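Local coordinates for protein EF0056 (PDB 6ORI) that is of unknown function, an enterococcal surface protein with an immunoglobulin-like N-terminal region and a probable link to biofilm formation, at residues F197-F211 with W380-Y393. Numbering follows the deposited sequence. Where two conformers were deposited one is given.
Sequences FYNKLDVSENNSDQF and WLSDTNKKLIQNTY
Asp383 OD2 is gripped by two groups of 197-211: Ser204 OG donates to it at 2.7 Å from above the carboxylate plane, and Asn206 ND2 adds a weak bond, its amide turned 64° to the carboxylate. OG of Ser204 also accepts from the backbone N of Asn206 in an ST turn, while OD1 of Asp383 accepts from Lys387 N, just past the type I turn 383-386. Alongside, the backbones form a single beta bridge: Leu388 N to Asp202 O and Ser204 N to Leu388 O, both 2.8 Å. Lys387 bends at its last torsion (chi4 -60°) to bring NZ 2.9 Å from Asp202 OD2, a salt bridge on the anti lone pair.

Beyond the bridge the side chains turn apolar. Leu201 CD1 sits 3.8 Å from the centroid of the Trp380 five-membered ring, a CH-pi contact almost on the normal. Tyr198 directs its edge at one face of Tyr393 in a T-shaped pair with planes at 66°, Tyr198 CD1 lying 3.6 Å from Tyr393 CD2; its CE1 meets Leu388 CD2. Phe197 CZ reaches Trp380 CH2, and Met318 of strand 318-322 touches both rings.

At the other end, Gln390, extended with CG anti to the backbone N, sends NE2 2.9 Å to Ser208 O, and Thr392 CG2 packs against Phe211 CD2. One water joins Ser204 O and Asn206 O to Gln390 N. These bonds and aromatic contacts fasten the loop leading into edge strand 211-221 of the five-stranded sheet to strand 375-382 of the four-stranded sheet and its following loop, consistent with an immunoglobulin-like domain, with Asp383 probably favoured as the carboxylate by its donors.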
loop_
_atom_site.group_PDB
_atom_site.type_symbol
_atom_site.label_atom_id
_atom_site.label_comp_id
_atom_site.label_asym_id
_atom_site.label_seq_id
_atom_site.Cartn_x
_atom_site.Cartn_y
_atom_site.Cartn_z
ATOM N N PHE A 197 3.219 -14.580 -8.635
ATOM C CA PHE A 197 3.246 -15.161 -7.297
ATOM C C PHE A 197 1.844 -15.268 -6.709
ATOM O O PHE A 197 1.507 -16.294 -6.112
ATOM C CB PHE A 197 4.161 -14.393 -6.329
ATOM C CG PHE A 197 4.192 -14.992 -4.946
ATOM C CD1 PHE A 197 4.935 -16.137 -4.683
ATOM C CD2 PHE A 197 3.443 -14.441 -3.927
ATOM C CE1 PHE A 197 4.938 -16.701 -3.414
ATOM C CE2 PHE A 197 3.435 -14.996 -2.663
ATOM C CZ PHE A 197 4.179 -16.134 -2.407
ATOM N N TYR A 198 1.028 -14.232 -6.880
ATOM C CA TYR A 198 -0.317 -14.234 -6.304
ATOM C C TYR A 198 -1.090 -15.502 -6.678
ATOM O O TYR A 198 -1.924 -15.978 -5.912
ATOM C CB TYR A 198 -1.112 -12.994 -6.727
ATOM C CG TYR A 198 -2.570 -13.086 -6.330
ATOM C CD1 TYR A 198 -2.984 -12.727 -5.054
ATOM C CD2 TYR A 198 -3.530 -13.560 -7.221
ATOM C CE1 TYR A 198 -4.318 -12.822 -4.680
ATOM C CE2 TYR A 198 -4.863 -13.662 -6.854
ATOM C CZ TYR A 198 -5.250 -13.292 -5.580
ATOM O OH TYR A 198 -6.567 -13.392 -5.197
ATOM N N ASN A 199 -0.791 -16.063 -7.842
ATOM C CA ASN A 199 -1.497 -17.252 -8.314
ATOM C C ASN A 199 -0.927 -18.541 -7.730
ATOM O O ASN A 199 -1.504 -19.612 -7.908
ATOM C CB ASN A 199 -1.473 -17.300 -9.844
ATOM C CG ASN A 199 -1.821 -15.962 -10.471
ATOM O OD1 ASN A 199 -2.832 -15.346 -10.129
ATOM N ND2 ASN A 199 -0.972 -15.495 -11.379
ATOM N N LYS A 200 0.195 -18.441 -7.024
ATOM C CA LYS A 200 0.728 -19.584 -6.295
ATOM C C LYS A 200 -0.110 -19.854 -5.045
ATOM O O LYS A 200 0.104 -20.859 -4.353
ATOM C CB LYS A 200 2.183 -19.353 -5.888
ATOM C CG LYS A 200 3.188 -19.451 -7.034
ATOM C CD LYS A 200 4.352 -20.359 -6.656
ATOM C CE LYS A 200 5.187 -19.781 -5.514
ATOM N NZ LYS A 200 5.979 -20.825 -4.799
ATOM N N LEU A 201 -1.055 -18.960 -4.755
ATOM C CA LEU A 201 -1.861 -19.078 -3.542
ATOM C C LEU A 201 -3.286 -19.492 -3.841
ATOM O O LEU A 201 -3.962 -18.899 -4.673
ATOM C CB LEU A 201 -1.878 -17.761 -2.770
ATOM C CG LEU A 201 -0.520 -17.209 -2.373
ATOM C CD1 LEU A 201 -0.706 -15.866 -1.715
ATOM C CD2 LEU A 201 0.203 -18.171 -1.451
ATOM N N ASP A 202 -3.741 -20.516 -3.128
ATOM C CA ASP A 202 -5.123 -20.951 -3.206
ATOM C C ASP A 202 -5.965 -20.116 -2.257
ATOM O O ASP A 202 -5.536 -19.837 -1.144
ATOM C CB ASP A 202 -5.197 -22.422 -2.811
ATOM C CG ASP A 202 -6.510 -23.076 -3.213
ATOM O OD1 ASP A 202 -7.214 -22.560 -4.107
ATOM O OD2 ASP A 202 -6.841 -24.126 -2.633
ATOM N N VAL A 203 -7.154 -19.702 -2.675
ATOM C CA VAL A 203 -7.997 -18.815 -1.879
ATOM C C VAL A 203 -8.851 -19.580 -0.878
ATOM O O VAL A 203 -9.524 -20.547 -1.214
ATOM C CB VAL A 203 -8.901 -17.910 -2.757
ATOM C CG1 VAL A 203 -9.836 -17.019 -1.909
ATOM C CG2 VAL A 203 -8.016 -17.062 -3.650
ATOM N N SER A 204 -8.799 -19.131 0.369
ATOM C CA SER A 204 -9.579 -19.719 1.441
ATOM C C SER A 204 -11.072 -19.430 1.307
ATOM O O SER A 204 -11.460 -18.346 0.874
ATOM C CB SER A 204 -9.080 -19.150 2.782
ATOM O OG SER A 204 -9.786 -19.707 3.864
ATOM N N GLU A 205 -11.898 -20.371 1.754
ATOM C CA GLU A 205 -13.339 -20.136 1.902
ATOM C C GLU A 205 -13.708 -19.534 3.270
ATOM O O GLU A 205 -14.856 -19.247 3.559
ATOM C CB GLU A 205 -14.090 -21.453 1.683
ATOM C CG GLU A 205 -13.904 -21.965 0.272
ATOM C CD GLU A 205 -14.557 -23.296 0.033
ATOM O OE1 GLU A 205 -13.912 -24.194 -0.567
ATOM O OE2 GLU A 205 -15.733 -23.444 0.420
ATOM N N ASN A 206 -12.719 -19.337 4.126
ATOM C CA ASN A 206 -12.947 -18.744 5.430
ATOM C C ASN A 206 -12.978 -17.223 5.388
ATOM O O ASN A 206 -12.035 -16.593 4.909
ATOM C CB ASN A 206 -11.861 -19.223 6.381
ATOM C CG ASN A 206 -11.920 -20.702 6.604
ATOM O OD1 ASN A 206 -12.982 -21.246 6.880
ATOM N ND2 ASN A 206 -10.795 -21.360 6.457
ATOM N N ASN A 207 -14.068 -16.636 5.871
ATOM C CA ASN A 207 -14.162 -15.188 6.035
ATOM C C ASN A 207 -13.833 -14.463 4.753
ATOM O O ASN A 207 -13.118 -13.441 4.766
ATOM C CB ASN A 207 -13.230 -14.755 7.158
ATOM C CG ASN A 207 -13.450 -15.573 8.428
ATOM O OD1 ASN A 207 -12.658 -16.459 8.747
ATOM N ND2 ASN A 207 -14.551 -15.329 9.120
ATOM N N SER A 208 -14.375 -14.950 3.641
ATOM C CA SER A 208 -13.975 -14.455 2.331
ATOM C C SER A 208 -14.588 -13.106 1.942
ATOM O O SER A 208 -14.218 -12.561 0.900
ATOM C CB SER A 208 -14.365 -15.468 1.281
ATOM O OG SER A 208 -15.759 -15.665 1.349
ATOM N N ASP A 209 -15.498 -12.577 2.771
ATOM C CA ASP A 209 -16.137 -11.286 2.536
ATOM C C ASP A 209 -15.797 -10.273 3.624
ATOM O O ASP A 209 -16.516 -9.268 3.773
ATOM C CB ASP A 209 -17.657 -11.466 2.460
ATOM C CG ASP A 209 -18.252 -12.074 3.718
ATOM O OD1 ASP A 209 -17.491 -12.509 4.619
ATOM O OD2 ASP A 209 -19.508 -12.117 3.801
ATOM N N GLN A 210 -14.709 -10.488 4.362
ATOM C CA GLN A 210 -14.375 -9.612 5.478
ATOM C C GLN A 210 -13.351 -8.530 5.158
ATOM O O GLN A 210 -13.312 -7.483 5.826
ATOM C CB GLN A 210 -13.922 -10.442 6.679
ATOM C CG GLN A 210 -15.027 -11.312 7.233
ATOM C CD GLN A 210 -16.213 -10.497 7.645
ATOM O OE1 GLN A 210 -16.092 -9.582 8.462
ATOM N NE2 GLN A 210 -17.360 -10.770 7.037
ATOM N N PHE A 211 -12.536 -8.764 4.135
ATOM C CA PHE A 211 -11.531 -7.789 3.723
ATOM C C PHE A 211 -11.792 -7.307 2.319
ATOM O O PHE A 211 -12.241 -8.070 1.459
ATOM C CB PHE A 211 -10.139 -8.386 3.861
ATOM C CG PHE A 211 -9.779 -8.625 5.280
ATOM C CD1 PHE A 211 -9.343 -7.592 6.065
ATOM C CD2 PHE A 211 -9.917 -9.875 5.853
ATOM C CE1 PHE A 211 -9.030 -7.790 7.390
ATOM C CE2 PHE A 211 -9.623 -10.065 7.168
ATOM C CZ PHE A 211 -9.186 -9.018 7.945
ATOM N N TRP A 380 0.500 -11.353 3.256
ATOM C CA TRP A 380 -0.880 -11.805 3.192
ATOM C C TRP A 380 -1.228 -12.540 4.464
ATOM O O TRP A 380 -0.328 -12.977 5.197
ATOM C CB TRP A 380 -1.143 -12.699 1.960
ATOM C CG TRP A 380 -0.402 -14.030 1.938
ATOM C CD1 TRP A 380 -0.904 -15.269 2.253
ATOM C CD2 TRP A 380 0.968 -14.242 1.556
ATOM N NE1 TRP A 380 0.075 -16.231 2.102
ATOM C CE2 TRP A 380 1.229 -15.629 1.682
ATOM C CE3 TRP A 380 2.004 -13.398 1.143
ATOM C CZ2 TRP A 380 2.475 -16.176 1.397
ATOM C CZ3 TRP A 380 3.235 -13.944 0.878
ATOM C CH2 TRP A 380 3.460 -15.317 1.009
ATOM N N LEU A 381 -2.518 -12.695 4.738
ATOM C CA LEU A 381 -2.960 -13.602 5.796
ATOM C C LEU A 381 -3.413 -14.896 5.170
ATOM O O LEU A 381 -3.983 -14.889 4.068
ATOM C CB LEU A 381 -4.105 -12.976 6.603
ATOM C CG LEU A 381 -3.816 -11.621 7.258
ATOM C CD1 LEU A 381 -4.974 -11.221 8.141
ATOM C CD2 LEU A 381 -2.537 -11.602 8.054
ATOM N N SER A 382 -3.190 -16.002 5.870
ATOM C CA SER A 382 -3.670 -17.303 5.419
ATOM C C SER A 382 -4.341 -18.001 6.568
ATOM O O SER A 382 -4.110 -17.667 7.749
ATOM C CB SER A 382 -2.546 -18.155 4.852
ATOM O OG SER A 382 -1.571 -18.386 5.842
ATOM N N ASP A 383 -5.198 -18.949 6.240
ATOM C CA ASP A 383 -5.745 -19.834 7.263
ATOM C C ASP A 383 -4.716 -20.904 7.642
ATOM O O ASP A 383 -3.581 -20.925 7.151
ATOM C CB ASP A 383 -7.113 -20.398 6.832
ATOM C CG ASP A 383 -7.052 -21.347 5.650
ATOM O OD1 ASP A 383 -5.998 -21.909 5.337
ATOM O OD2 ASP A 383 -8.124 -21.515 5.018
ATOM N N THR A 384 -5.126 -21.811 8.509
ATOM C CA THR A 384 -4.221 -22.816 9.006
ATOM C C THR A 384 -3.750 -23.765 7.917
ATOM O O THR A 384 -2.698 -24.383 8.052
ATOM C CB THR A 384 -4.908 -23.526 10.156
ATOM O OG1 THR A 384 -3.966 -24.334 10.844
ATOM C CG2 THR A 384 -6.123 -24.339 9.707
ATOM N N ASN A 385 -4.506 -23.863 6.832
ATOM C CA ASN A 385 -4.139 -24.681 5.684
ATOM C C ASN A 385 -3.436 -23.885 4.579
ATOM O O ASN A 385 -3.372 -24.323 3.441
ATOM C CB ASN A 385 -5.373 -25.381 5.115
ATOM C CG ASN A 385 -5.651 -26.698 5.781
ATOM O OD1 ASN A 385 -4.855 -27.211 6.562
ATOM N ND2 ASN A 385 -6.787 -27.263 5.461
ATOM N N LYS A 386 -2.891 -22.722 4.935
ATOM C CA LYS A 386 -2.060 -21.914 4.022
ATOM C C LYS A 386 -2.854 -21.258 2.877
ATOM O O LYS A 386 -2.263 -20.696 1.957
ATOM C CB LYS A 386 -0.888 -22.732 3.463
ATOM C CG LYS A 386 -0.020 -23.320 4.555
ATOM C CD LYS A 386 1.171 -24.123 4.035
ATOM C CE LYS A 386 0.773 -25.498 3.563
ATOM N NZ LYS A 386 1.989 -26.256 3.115
ATOM N N LYS A 387 -4.176 -21.300 2.956
ATOM C CA LYS A 387 -5.029 -20.703 1.942
ATOM C C LYS A 387 -5.210 -19.215 2.245
ATOM O O LYS A 387 -5.406 -18.805 3.399
ATOM C CB LYS A 387 -6.345 -21.463 1.855
ATOM C CG LYS A 387 -6.089 -22.961 1.599
ATOM C CD LYS A 387 -7.192 -23.674 0.887
ATOM C CE LYS A 387 -6.773 -25.121 0.557
ATOM N NZ LYS A 387 -5.555 -25.202 -0.311
ATOM N N LEU A 388 -5.092 -18.408 1.198
ATOM C CA LEU A 388 -5.163 -16.963 1.295
ATOM C C LEU A 388 -6.503 -16.469 1.787
ATOM O O LEU A 388 -7.545 -16.770 1.182
ATOM C CB LEU A 388 -4.881 -16.392 -0.091
ATOM C CG LEU A 388 -5.035 -14.877 -0.265
ATOM C CD1 LEU A 388 -4.087 -14.080 0.587
ATOM C CD2 LEU A 388 -4.890 -14.482 -1.741
ATOM N N ILE A 389 -6.513 -15.674 2.845
ATOM C CA ILE A 389 -7.746 -14.996 3.223
ATOM C C ILE A 389 -8.017 -13.942 2.157
ATOM O O ILE A 389 -7.186 -13.092 1.879
ATOM C CB ILE A 389 -7.650 -14.355 4.615
ATOM C CG1 ILE A 389 -7.278 -15.401 5.663
ATOM C CG2 ILE A 389 -8.960 -13.650 4.983
ATOM C CD1 ILE A 389 -8.195 -16.628 5.712
ATOM N N GLN A 390 -9.173 -14.037 1.511
ATOM C CA GLN A 390 -9.417 -13.228 0.329
ATOM C C GLN A 390 -9.264 -11.728 0.571
ATOM O O GLN A 390 -9.709 -11.196 1.585
ATOM C CB GLN A 390 -10.808 -13.541 -0.209
ATOM C CG GLN A 390 -11.100 -12.962 -1.579
ATOM C CD GLN A 390 -12.262 -13.641 -2.297
ATOM O OE1 GLN A 390 -12.075 -14.250 -3.356
ATOM N NE2 GLN A 390 -13.439 -13.565 -1.729
ATOM N N ASN A 391 -8.559 -11.083 -0.357
ATOM C CA ASN A 391 -8.342 -9.640 -0.370
ATOM C C ASN A 391 -7.382 -9.188 0.730
ATOM O O ASN A 391 -7.396 -8.024 1.105
ATOM C CB ASN A 391 -9.662 -8.850 -0.357
ATOM C CG ASN A 391 -10.361 -8.897 -1.689
ATOM O OD1 ASN A 391 -9.722 -8.893 -2.723
ATOM N ND2 ASN A 391 -11.676 -8.956 -1.664
ATOM N N THR A 392 -6.546 -10.087 1.259
ATOM C CA THR A 392 -5.517 -9.696 2.229
ATOM C C THR A 392 -4.125 -9.690 1.642
ATOM O O THR A 392 -3.193 -9.319 2.330
ATOM C CB THR A 392 -5.511 -10.567 3.496
ATOM O OG1 THR A 392 -5.027 -11.900 3.232
ATOM C CG2 THR A 392 -6.880 -10.595 4.151
ATOM N N TYR A 393 -3.976 -10.089 0.386
ATOM C CA TYR A 393 -2.666 -10.086 -0.243
ATOM C C TYR A 393 -2.309 -8.679 -0.704
ATOM O O TYR A 393 -3.100 -8.017 -1.407
ATOM C CB TYR A 393 -2.611 -11.070 -1.425
ATOM C CG TYR A 393 -1.346 -11.000 -2.232
ATOM C CD1 TYR A 393 -0.255 -11.791 -1.915
ATOM C CD2 TYR A 393 -1.242 -10.116 -3.302
ATOM C CE1 TYR A 393 0.926 -11.721 -2.695
ATOM C CE2 TYR A 393 -0.096 -10.040 -4.057
ATOM C CZ TYR A 393 0.977 -10.826 -3.739
ATOM O OH TYR A 393 2.126 -10.723 -4.518
HETATM O O HOH W 1 -7.780 -12.458 -2.930
HETATM O O HOH W 2 1.936 -11.519 -7.366
HETATM O O HOH W 3 -2.160 -21.684 -0.718
HETATM O O HOH W 4 -11.054 -16.020 2.300
HETATM O O HOH W 5 -11.960 -11.457 3.165
HETATM O O HOH W 6 -13.132 -10.183 0.249
#